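Local coordinates for protein CAS3 Metal dependent phosphohydrolase (Methanocaldococcus jannaschii, PDB 3S4L) that cleaves single-stranded DNA, in a magnesium-dependent reaction, and single-stranded RNA as the HD nuclease of CRISPR interference, at residues H66-A71 with L93-Y98. Residues are numbered along the deposited sequence; the frame is centred on the assembly and turned at random.
Sequences HDIGKA and LVSAYY. With CA (calcium ion), chain C.
Ser95, on helix 91-107, sets its hydroxyl against the backbone of the His66-Asp67 pair, the doublet that gives the HD domain its name, and of the 3-10 turn that follows. With OG anti to its own carbonyl carbon (chi1 -61°), the hydroxyl is directed at the turn and does two jobs there. As donor, OG bonds the carbonyl O of His66, although the position of that oxygen is less certain. As acceptor, the same OG takes a hydrogen bond from Gly69 N, 2.8 Å from OG, with an N-H...O angle of 153°. The helix comes close at Gly69, which has no side chain: its CA lies 4.4 Å from Ser95 CA. CG1 of Val94 rests against Gly69 CA at 3.8 Å.

On the apolar flank, Ile68 lays its CG2 branch against Ser95 CA (3.7 Å) and, more loosely, the CB of Tyr98, whereas CG1 is anti to the backbone N (chi1 -162°) and the end of the side chain leads away from the helix. Helix 159-167 packs on Ile68 through Phe159, Leu162, Ile163 and Leu166.

The side chain of Asp67 leaves the backbone on the side away from 93-98, and its carboxylate reaches the metal site. There His91, at the start of helix 91-107, joins His123 and His124 on the calcium ion, which occupies the catalytic magnesium site. Through the Gly69 bond in particular, Ser95 links the backbone just after the aspartate ligand to the helix that carries His91. Asp67 OD2 binds the calcium at 2.3 Å, while OD1 accepts a hydrogen bond of 2.6 Å from metal-bound water 1.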
loop_
_atom_site.group_PDB
_atom_site.type_symbol
_atom_site.label_atom_id
_atom_site.label_comp_id
_atom_site.label_asym_id
_atom_site.label_seq_id
_atom_site.Cartn_x
_atom_site.Cartn_y
_atom_site.Cartn_z
ATOM N N HIS A 66 3.564 -0.252 -1.040
ATOM C CA HIS A 66 2.841 0.926 -0.571
ATOM C C HIS A 66 2.828 2.069 -1.604
ATOM O O HIS A 66 1.920 2.896 -1.601
ATOM C CB HIS A 66 3.298 1.382 0.814
ATOM C CG HIS A 66 4.645 2.019 0.832
ATOM N ND1 HIS A 66 5.809 1.284 0.781
ATOM C CD2 HIS A 66 5.020 3.317 0.905
ATOM C CE1 HIS A 66 6.842 2.102 0.817
ATOM N NE2 HIS A 66 6.390 3.342 0.900
ATOM N N ASP A 67 3.820 2.100 -2.490
ATOM C CA ASP A 67 3.835 3.076 -3.576
ATOM C C ASP A 67 3.583 2.499 -4.953
ATOM O O ASP A 67 3.895 3.149 -5.963
ATOM C CB ASP A 67 5.159 3.844 -3.590
ATOM C CG ASP A 67 5.199 4.948 -2.552
ATOM O OD1 ASP A 67 6.315 5.375 -2.178
ATOM O OD2 ASP A 67 4.102 5.370 -2.119
ATOM N N ILE A 68 3.032 1.288 -5.005
ATOM C CA ILE A 68 2.743 0.672 -6.297
ATOM C C ILE A 68 1.758 1.540 -7.087
ATOM O O ILE A 68 1.795 1.561 -8.317
ATOM C CB ILE A 68 2.245 -0.791 -6.167
ATOM C CG1 ILE A 68 2.392 -1.523 -7.499
ATOM C CG2 ILE A 68 0.815 -0.819 -5.673
ATOM C CD1 ILE A 68 3.736 -1.251 -8.181
ATOM N N GLY A 69 0.922 2.294 -6.369
ATOM C CA GLY A 69 -0.020 3.223 -6.983
ATOM C C GLY A 69 0.674 4.250 -7.872
ATOM O O GLY A 69 0.042 4.864 -8.749
ATOM N N LYS A 70 1.975 4.446 -7.654
ATOM C CA LYS A 70 2.741 5.338 -8.520
ATOM C C LYS A 70 2.860 4.798 -9.949
ATOM O O LYS A 70 3.139 5.553 -10.885
ATOM C CB LYS A 70 4.130 5.631 -7.939
ATOM C CG LYS A 70 4.130 6.551 -6.711
ATOM C CD LYS A 70 5.578 6.790 -6.193
ATOM C CE LYS A 70 5.632 7.703 -4.964
ATOM N NZ LYS A 70 7.034 8.204 -4.707
ATOM N N ALA A 71 2.680 3.494 -10.124
ATOM C CA ALA A 71 2.717 2.953 -11.477
ATOM C C ALA A 71 1.423 3.250 -12.249
ATOM O O ALA A 71 1.226 2.716 -13.336
ATOM C CB ALA A 71 3.023 1.452 -11.475
ATOM N N LEU A 93 -4.460 5.004 -2.606
ATOM C CA LEU A 93 -5.742 4.285 -2.702
ATOM C C LEU A 93 -5.601 3.131 -3.686
ATOM O O LEU A 93 -6.125 2.039 -3.469
ATOM C CB LEU A 93 -6.878 5.216 -3.137
ATOM C CG LEU A 93 -7.616 6.050 -2.080
ATOM C CD1 LEU A 93 -6.694 6.869 -1.212
ATOM C CD2 LEU A 93 -8.641 6.956 -2.775
ATOM N N VAL A 94 -4.880 3.388 -4.773
ATOM C CA VAL A 94 -4.574 2.359 -5.752
ATOM C C VAL A 94 -3.585 1.341 -5.195
ATOM O O VAL A 94 -3.705 0.155 -5.482
ATOM C CB VAL A 94 -3.994 2.957 -7.036
ATOM C CG1 VAL A 94 -3.461 1.843 -7.945
ATOM C CG2 VAL A 94 -5.051 3.807 -7.719
ATOM N N SER A 95 -2.618 1.802 -4.400
ATOM C CA SER A 95 -1.726 0.881 -3.672
ATOM C C SER A 95 -2.511 -0.060 -2.737
ATOM O O SER A 95 -2.282 -1.278 -2.728
ATOM C CB SER A 95 -0.677 1.646 -2.846
ATOM O OG SER A 95 0.186 2.454 -3.635
ATOM N N ALA A 96 -3.427 0.517 -1.957
ATOM C CA ALA A 96 -4.231 -0.252 -1.005
ATOM C C ALA A 96 -4.971 -1.394 -1.687
ATOM O O ALA A 96 -5.079 -2.499 -1.138
ATOM C CB ALA A 96 -5.217 0.653 -0.259
ATOM N N TYR A 97 -5.483 -1.121 -2.881
ATOM C CA TYR A 97 -6.215 -2.124 -3.657
ATOM C C TYR A 97 -5.330 -3.303 -4.002
ATOM O O TYR A 97 -5.688 -4.435 -3.709
ATOM C CB TYR A 97 -6.802 -1.513 -4.931
ATOM C CG TYR A 97 -7.427 -2.521 -5.897
ATOM C CD1 TYR A 97 -8.773 -2.869 -5.801
ATOM C CD2 TYR A 97 -6.684 -3.076 -6.937
ATOM C CE1 TYR A 97 -9.366 -3.768 -6.708
ATOM C CE2 TYR A 97 -7.257 -3.983 -7.834
ATOM C CZ TYR A 97 -8.599 -4.323 -7.713
ATOM O OH TYR A 97 -9.164 -5.214 -8.601
ATOM N N TYR A 98 -4.168 -3.054 -4.604
ATOM C CA TYR A 98 -3.293 -4.171 -4.965
ATOM C C TYR A 98 -2.699 -4.867 -3.732
ATOM O O TYR A 98 -2.483 -6.086 -3.722
ATOM C CB TYR A 98 -2.187 -3.732 -5.920
ATOM C CG TYR A 98 -2.699 -3.490 -7.300
ATOM C CD1 TYR A 98 -3.047 -4.557 -8.123
ATOM C CD2 TYR A 98 -2.860 -2.192 -7.783
ATOM C CE1 TYR A 98 -3.550 -4.337 -9.402
ATOM C CE2 TYR A 98 -3.339 -1.960 -9.069
ATOM C CZ TYR A 98 -3.686 -3.033 -9.861
ATOM O OH TYR A 98 -4.156 -2.798 -11.113
HETATM CA CA CA C . 3.469 7.244 -1.033
HETATM O O HOH W 1 5.516 6.694 -0.091
HETATM O O HOH W 2 5.520 8.809 -2.181
#